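Local coordinates for Rbsd/fucu transport protein family protein (Streptococcus pneumoniae, PDB 4A34) that probably interconverts the alpha and beta anomers of L-fucose as a fucose mutarotase, and binds beta-L-fucopyranose between neighbouring subunits of its ten-chain assembly, at residues M61-V67 / L135-V140; P83-Y89 / S128-I133. Numbering follows the deposited sequence.

Interaction 1 (M61-V67 / L135-V140); sequences MPLDSYV and LKKGVV. With FUL (beta-L-fucopyranose), chain B.
K136, M61 and P62 bury the most surface where loop 61-67, extended from M61 to D64 and turning at S65-Y66, follows helix 50-60 and crosses the end of strand 133-136 and the tail after it, the end-to-end directions 105° apart. Both backbones are extended at the crossing, and L63 and K137 form a single beta bridge (CA-CA 4.9 Å). Two hydrogen bonds hold it: G138 N to P62 O (2.6 Å) and D64 N to K136 O (2.8 Å). D64 CA and G138 CA lie 3.6 Å apart; a CB on G138 would clash with L63 O. M61 (chi1 t, chi2 t, chi3 p) brings its CE to 3.9 Å from L135 CB and its SD to 3.9 Å from K137 CB. The P62 ring meets V140, CG to CG2 3.8 Å. K136, chi1 and chi2 t, lays its chain along D64 and V67, with K136 CD 3.0 Å from D64 OD2 and 3.9 Å from V67 CG2; its NZ forms a salt bridge with E25. D64 OD1 accepts from Y66 N (3.1 Å), an Asx turn, and also bonds H22. One water accepts from S65 N and V139 N, 3.3 Å each. Y66 CE1 touches V139 CG2 (3.8 Å), and both residues line the fucose pocket. Main-chain bonds thus fix the crossing, while the acid at its centre ties the Y66 turn to H22, whose ND1 is hydrogen-bonded to fucose.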
loop_
_atom_site.group_PDB
_atom_site.type_symbol
_atom_site.label_atom_id
_atom_site.label_comp_id
_atom_site.label_asym_id
_atom_site.label_seq_id
_atom_site.Cartn_x
_atom_site.Cartn_y
_atom_site.Cartn_z
ATOM N N MET I 61 7.542 -5.694 -31.534
ATOM C CA MET I 61 8.743 -5.169 -30.892
ATOM C C MET I 61 10.039 -5.480 -31.660
ATOM O O MET I 61 10.427 -6.637 -31.775
ATOM C CB MET I 61 8.827 -5.702 -29.459
ATOM C CG MET I 61 9.948 -5.111 -28.617
ATOM S SD MET I 61 10.216 -6.053 -27.098
ATOM C CE MET I 61 11.188 -7.437 -27.704
ATOM N N PRO I 62 10.721 -4.439 -32.169
ATOM C CA PRO I 62 11.979 -4.612 -32.882
ATOM C C PRO I 62 13.091 -5.041 -31.947
ATOM O O PRO I 62 13.059 -4.716 -30.756
ATOM C CB PRO I 62 12.283 -3.208 -33.407
ATOM C CG PRO I 62 10.994 -2.484 -33.349
ATOM C CD PRO I 62 10.312 -3.029 -32.145
ATOM N N LEU I 63 14.070 -5.761 -32.478
ATOM C CA LEU I 63 15.173 -6.215 -31.654
ATOM C C LEU I 63 16.334 -5.241 -31.741
ATOM O O LEU I 63 16.521 -4.561 -32.751
ATOM C CB LEU I 63 15.597 -7.636 -32.032
ATOM C CG LEU I 63 14.609 -8.754 -31.654
ATOM C CD1 LEU I 63 14.993 -10.050 -32.312
ATOM C CD2 LEU I 63 14.477 -8.949 -30.131
ATOM N N ASP I 64 17.092 -5.169 -30.656
ATOM C CA ASP I 64 18.196 -4.233 -30.526
ATOM C C ASP I 64 19.351 -4.538 -31.485
ATOM O O ASP I 64 20.029 -5.564 -31.369
ATOM C CB ASP I 64 18.694 -4.228 -29.078
ATOM C CG ASP I 64 19.476 -2.980 -28.729
ATOM O OD1 ASP I 64 19.709 -2.130 -29.617
ATOM O OD2 ASP I 64 19.859 -2.849 -27.550
ATOM N N SER I 65 19.570 -3.617 -32.417
ATOM C CA SER I 65 20.640 -3.729 -33.404
ATOM C C SER I 65 21.973 -3.206 -32.866
ATOM O O SER I 65 23.020 -3.426 -33.468
ATOM C CB SER I 65 20.262 -2.933 -34.648
ATOM O OG SER I 65 20.372 -1.543 -34.385
ATOM N N TYR I 66 21.924 -2.517 -31.731
ATOM C CA TYR I 66 23.083 -1.800 -31.190
ATOM C C TYR I 66 24.036 -2.686 -30.383
ATOM O O TYR I 66 25.020 -2.206 -29.809
ATOM C CB TYR I 66 22.608 -0.584 -30.367
ATOM C CG TYR I 66 22.158 0.585 -31.225
ATOM C CD1 TYR I 66 20.939 0.556 -31.911
ATOM C CD2 TYR I 66 22.955 1.716 -31.356
ATOM C CE1 TYR I 66 20.535 1.621 -32.707
ATOM C CE2 TYR I 66 22.552 2.790 -32.151
ATOM C CZ TYR I 66 21.350 2.732 -32.817
ATOM O OH TYR I 66 20.974 3.794 -33.592
ATOM N N VAL I 67 23.737 -3.982 -30.352
ATOM C CA VAL I 67 24.563 -4.975 -29.655
ATOM C C VAL I 67 24.670 -6.207 -30.533
ATOM O O VAL I 67 23.882 -6.377 -31.468
ATOM C CB VAL I 67 23.974 -5.394 -28.259
ATOM C CG1 VAL I 67 23.928 -4.211 -27.300
ATOM C CG2 VAL I 67 22.589 -6.030 -28.407
ATOM N N LEU I 135 14.763 -11.440 -25.019
ATOM C CA LEU I 135 14.669 -10.530 -26.148
ATOM C C LEU I 135 14.994 -9.137 -25.660
ATOM O O LEU I 135 14.543 -8.736 -24.580
ATOM C CB LEU I 135 13.256 -10.563 -26.719
ATOM C CG LEU I 135 12.679 -11.914 -27.158
ATOM C CD1 LEU I 135 11.204 -11.752 -27.484
ATOM C CD2 LEU I 135 13.441 -12.451 -28.371
ATOM N N LYS I 136 15.782 -8.407 -26.447
ATOM C CA LYS I 136 16.196 -7.045 -26.102
ATOM C C LYS I 136 15.609 -6.012 -27.077
ATOM O O LYS I 136 15.925 -6.018 -28.262
ATOM C CB LYS I 136 17.728 -6.943 -26.042
ATOM C CG LYS I 136 18.248 -5.584 -25.561
ATOM C CD LYS I 136 19.723 -5.378 -25.899
ATOM C CE LYS I 136 20.634 -5.708 -24.744
ATOM N NZ LYS I 136 20.549 -4.712 -23.657
ATOM N N LYS I 137 14.771 -5.122 -26.550
ATOM C CA LYS I 137 14.014 -4.146 -27.339
ATOM C C LYS I 137 14.881 -3.148 -28.123
ATOM O O LYS I 137 15.782 -2.513 -27.563
ATOM C CB LYS I 137 13.012 -3.407 -26.439
ATOM C CG LYS I 137 12.245 -2.294 -27.145
ATOM C CD LYS I 137 10.988 -1.896 -26.396
ATOM C CE LYS I 137 10.060 -1.080 -27.268
ATOM N NZ LYS I 137 8.761 -0.858 -26.580
ATOM N N GLY I 138 14.586 -3.019 -29.417
ATOM C CA GLY I 138 15.304 -2.111 -30.307
ATOM C C GLY I 138 14.566 -0.811 -30.556
ATOM O O GLY I 138 13.439 -0.628 -30.091
ATOM N N VAL I 139 15.209 0.089 -31.295
ATOM C CA VAL I 139 14.655 1.400 -31.631
ATOM C C VAL I 139 13.446 1.279 -32.558
ATOM O O VAL I 139 13.411 0.424 -33.441
ATOM C CB VAL I 139 15.733 2.299 -32.289
ATOM C CG1 VAL I 139 15.217 3.704 -32.502
ATOM C CG2 VAL I 139 16.996 2.341 -31.433
ATOM N N VAL I 140 12.443 2.123 -32.334
ATOM C CA VAL I 140 11.291 2.222 -33.230
ATOM C C VAL I 140 11.404 3.537 -34.010
ATOM O O VAL I 140 11.315 4.626 -33.426
ATOM C CB VAL I 140 9.949 2.133 -32.457
ATOM C CG1 VAL I 140 8.765 2.370 -33.392
ATOM C CG2 VAL I 140 9.818 0.785 -31.760
HETATM C C1 FUL B . 18.137 5.645 -26.835
HETATM C C2 FUL B . 16.996 6.453 -27.463
HETATM O O2 FUL B . 16.443 7.294 -26.491
HETATM C C3 FUL B . 17.586 7.292 -28.598
HETATM O O3 FUL B . 16.612 8.012 -29.314
HETATM C C4 FUL B . 18.341 6.392 -29.565
HETATM O O4 FUL B . 17.417 5.496 -30.128
HETATM C C5 FUL B . 19.398 5.596 -28.805
HETATM C C6 FUL B . 20.230 4.720 -29.738
HETATM O O5 FUL B . 18.740 4.813 -27.822
HETATM O O1 FUL B . 17.693 4.870 -25.748
HETATM O O HOH W 1 17.427 -1.291 -33.274
#

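Interaction 2 (P83-Y89 / S128-I133); sequences PKIWGTY and SLYANI. With FUL (beta-L-fucopyranose), chain C.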
loop_
_atom_site.group_PDB
_atom_site.type_symbol
_atom_site.label_atom_id
_atom_site.label_comp_id
_atom_site.label_asym_id
_atom_site.label_seq_id
_atom_site.Cartn_x
_atom_site.Cartn_y
_atom_site.Cartn_z
ATOM N N PRO I 83 16.922 -29.149 -27.388
ATOM C CA PRO I 83 15.475 -29.192 -27.591
ATOM C C PRO I 83 15.105 -28.903 -29.045
ATOM O O PRO I 83 15.790 -28.120 -29.716
ATOM C CB PRO I 83 14.951 -28.104 -26.648
ATOM C CG PRO I 83 16.083 -27.149 -26.492
ATOM C CD PRO I 83 17.358 -27.923 -26.688
ATOM N N LYS I 84 14.046 -29.555 -29.526
ATOM C CA LYS I 84 13.581 -29.380 -30.903
ATOM C C LYS I 84 13.040 -27.964 -31.120
ATOM O O LYS I 84 13.168 -27.389 -32.214
ATOM C CB LYS I 84 12.515 -30.425 -31.242
ATOM N N ILE I 85 12.456 -27.407 -30.058
ATOM C CA ILE I 85 11.877 -26.065 -30.084
ATOM C C ILE I 85 12.845 -24.959 -30.569
ATOM O O ILE I 85 12.399 -23.914 -31.051
ATOM C CB ILE I 85 11.208 -25.705 -28.710
ATOM C CG1 ILE I 85 10.155 -24.597 -28.884
ATOM C CG2 ILE I 85 12.262 -25.374 -27.624
ATOM C CD1 ILE I 85 9.044 -24.597 -27.839
ATOM N N TRP I 86 14.156 -25.192 -30.457
ATOM C CA TRP I 86 15.148 -24.210 -30.912
ATOM C C TRP I 86 15.073 -23.992 -32.417
ATOM O O TRP I 86 15.225 -22.870 -32.888
ATOM C CB TRP I 86 16.570 -24.597 -30.482
ATOM C CG TRP I 86 16.875 -24.350 -29.010
ATOM C CD1 TRP I 86 16.004 -23.915 -28.050
ATOM C CD2 TRP I 86 18.129 -24.568 -28.341
ATOM N NE1 TRP I 86 16.638 -23.829 -26.835
ATOM C CE2 TRP I 86 17.942 -24.225 -26.981
ATOM C CE3 TRP I 86 19.393 -25.012 -28.760
ATOM C CZ2 TRP I 86 18.969 -24.314 -26.032
ATOM C CZ3 TRP I 86 20.420 -25.095 -27.815
ATOM C CH2 TRP I 86 20.196 -24.745 -26.464
ATOM N N GLY I 87 14.825 -25.064 -33.165
ATOM C CA GLY I 87 14.558 -24.960 -34.604
ATOM C C GLY I 87 13.338 -24.095 -34.868
ATOM O O GLY I 87 13.388 -23.146 -35.662
ATOM N N THR I 88 12.250 -24.425 -34.177
ATOM C CA THR I 88 11.006 -23.657 -34.209
ATOM C C THR I 88 11.254 -22.165 -33.955
ATOM O O THR I 88 10.730 -21.310 -34.684
ATOM C CB THR I 88 10.007 -24.192 -33.165
ATOM O OG1 THR I 88 10.120 -25.619 -33.076
ATOM C CG2 THR I 88 8.592 -23.814 -33.537
ATOM N N TYR I 89 12.060 -21.868 -32.930
ATOM C CA TYR I 89 12.447 -20.492 -32.612
ATOM C C TYR I 89 13.256 -19.866 -33.734
ATOM O O TYR I 89 13.020 -18.715 -34.107
ATOM C CB TYR I 89 13.275 -20.415 -31.321
ATOM C CG TYR I 89 12.543 -20.738 -30.041
ATOM C CD1 TYR I 89 11.156 -20.643 -29.950
ATOM C CD2 TYR I 89 13.245 -21.142 -28.916
ATOM C CE1 TYR I 89 10.493 -20.945 -28.764
ATOM C CE2 TYR I 89 12.593 -21.442 -27.736
ATOM C CZ TYR I 89 11.223 -21.345 -27.669
ATOM O OH TYR I 89 10.592 -21.647 -26.497
ATOM N N SER I 128 8.074 -27.677 -22.926
ATOM C CA SER I 128 9.354 -28.055 -23.530
ATOM C C SER I 128 10.544 -27.532 -22.723
ATOM O O SER I 128 10.503 -26.407 -22.221
ATOM C CB SER I 128 9.436 -27.552 -24.970
ATOM O OG SER I 128 10.780 -27.514 -25.402
ATOM N N LEU I 129 11.598 -28.341 -22.610
ATOM C CA LEU I 129 12.761 -27.988 -21.786
ATOM C C LEU I 129 13.704 -27.005 -22.473
ATOM O O LEU I 129 13.802 -26.980 -23.699
ATOM C CB LEU I 129 13.549 -29.231 -21.360
ATOM C CG LEU I 129 12.917 -30.335 -20.509
ATOM C CD1 LEU I 129 11.967 -29.772 -19.454
ATOM C CD2 LEU I 129 12.213 -31.373 -21.391
ATOM N N TYR I 130 14.398 -26.206 -21.662
ATOM C CA TYR I 130 15.408 -25.260 -22.131
ATOM C C TYR I 130 14.839 -24.367 -23.234
ATOM O O TYR I 130 15.453 -24.179 -24.291
ATOM C CB TYR I 130 16.669 -26.007 -22.586
ATOM C CG TYR I 130 17.385 -26.745 -21.471
ATOM C CD1 TYR I 130 18.311 -26.086 -20.659
ATOM C CD2 TYR I 130 17.139 -28.101 -21.223
ATOM C CE1 TYR I 130 18.972 -26.745 -19.636
ATOM C CE2 TYR I 130 17.799 -28.775 -20.193
ATOM C CZ TYR I 130 18.721 -28.084 -19.405
ATOM O OH TYR I 130 19.397 -28.722 -18.381
ATOM N N ALA I 131 13.655 -23.816 -22.955
ATOM C CA ALA I 131 12.815 -23.164 -23.967
ATOM C C ALA I 131 12.712 -21.669 -23.726
ATOM O O ALA I 131 11.938 -20.969 -24.386
ATOM C CB ALA I 131 11.420 -23.796 -23.977
ATOM N N ASN I 132 13.505 -21.199 -22.774
ATOM C CA ASN I 132 13.485 -19.827 -22.334
ATOM C C ASN I 132 14.194 -18.933 -23.340
ATOM O O ASN I 132 15.179 -19.345 -23.934
ATOM C CB ASN I 132 14.168 -19.750 -20.972
ATOM C CG ASN I 132 13.531 -20.673 -19.951
ATOM O OD1 ASN I 132 12.468 -20.371 -19.416
ATOM N ND2 ASN I 132 14.179 -21.800 -19.669
ATOM N N ILE I 133 13.694 -17.717 -23.537
ATOM C CA ILE I 133 14.319 -16.779 -24.470
ATOM C C ILE I 133 14.465 -15.437 -23.779
ATOM O O ILE I 133 13.639 -15.096 -22.945
ATOM C CB ILE I 133 13.468 -16.572 -25.763
ATOM C CG1 ILE I 133 12.990 -17.899 -26.353
ATOM C CG2 ILE I 133 14.248 -15.797 -26.817
ATOM C CD1 ILE I 133 12.111 -17.734 -27.582
HETATM C C1 FUL C . 15.377 -24.710 -15.885
HETATM C C2 FUL C . 14.169 -24.670 -16.831
HETATM O O2 FUL C . 13.821 -23.355 -17.197
HETATM C C3 FUL C . 14.548 -25.446 -18.090
HETATM O O3 FUL C . 13.469 -25.520 -18.983
HETATM C C4 FUL C . 14.994 -26.850 -17.724
HETATM O O4 FUL C . 13.918 -27.504 -17.106
HETATM C C5 FUL C . 16.152 -26.755 -16.739
HETATM C C6 FUL C . 16.712 -28.133 -16.408
HETATM O O5 FUL C . 15.690 -26.062 -15.585
HETATM O O1 FUL C . 15.139 -24.006 -14.693
#
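This is a helix-to-loop contact in the RbsD/FucU fold: the N-terminal part of helix 85-93 packs against the sugar-binding loop that leads into strand 133-136. Two aromatic side chains of the helix donate to carbonyls of that loop, W86 NE1 to Y130 O (2.8 Å) and Y89 OH to A131 O (2.6 Å), pinning consecutive peptides. Y130 takes up left-handed backbone angles (52/49), and the turn directs its N outward to fucose O3 (2.9 Å) while its carbonyl faces the helix; N132 ND2 reaches fucose O2 (2.9 Å). The Y130 ring lies with one face over the sugar, its OH bonded to D80. Apolar contacts fill in around the bonds: P83 CG meets Y130 CB at 4.1 Å, and I85 CG2 meets A131 CB, also at 4.1 Å. Deeper in, where helix 50-60 covers Y89 and I133, a CH-pi contact sets I133 CD1 3.5 Å from the centroid of the Y89 ring, only 4° off its normal.

In the fold
Segments 128-133 and 135-140 take in the two ends of strand 133-136, its start in interaction 2 and its end in interaction 1. The two contacts stand on opposite sides of the chain's centre, their own centres about 21 Å apart. Along the chain, interaction 2 is nested within the loop that interaction 1 closes. Each meets a different fucose: Y66 and V139 of interaction 1 contribute with H22 to one pocket, whereas L129, Y130 and N132 of interaction 2 contribute with D30 and Y112 to another. Across the subunit interface the two halves combine, Y130 packing on Y66, and L129 on V139, both of a neighbouring subunit, so every complete site needs two chains.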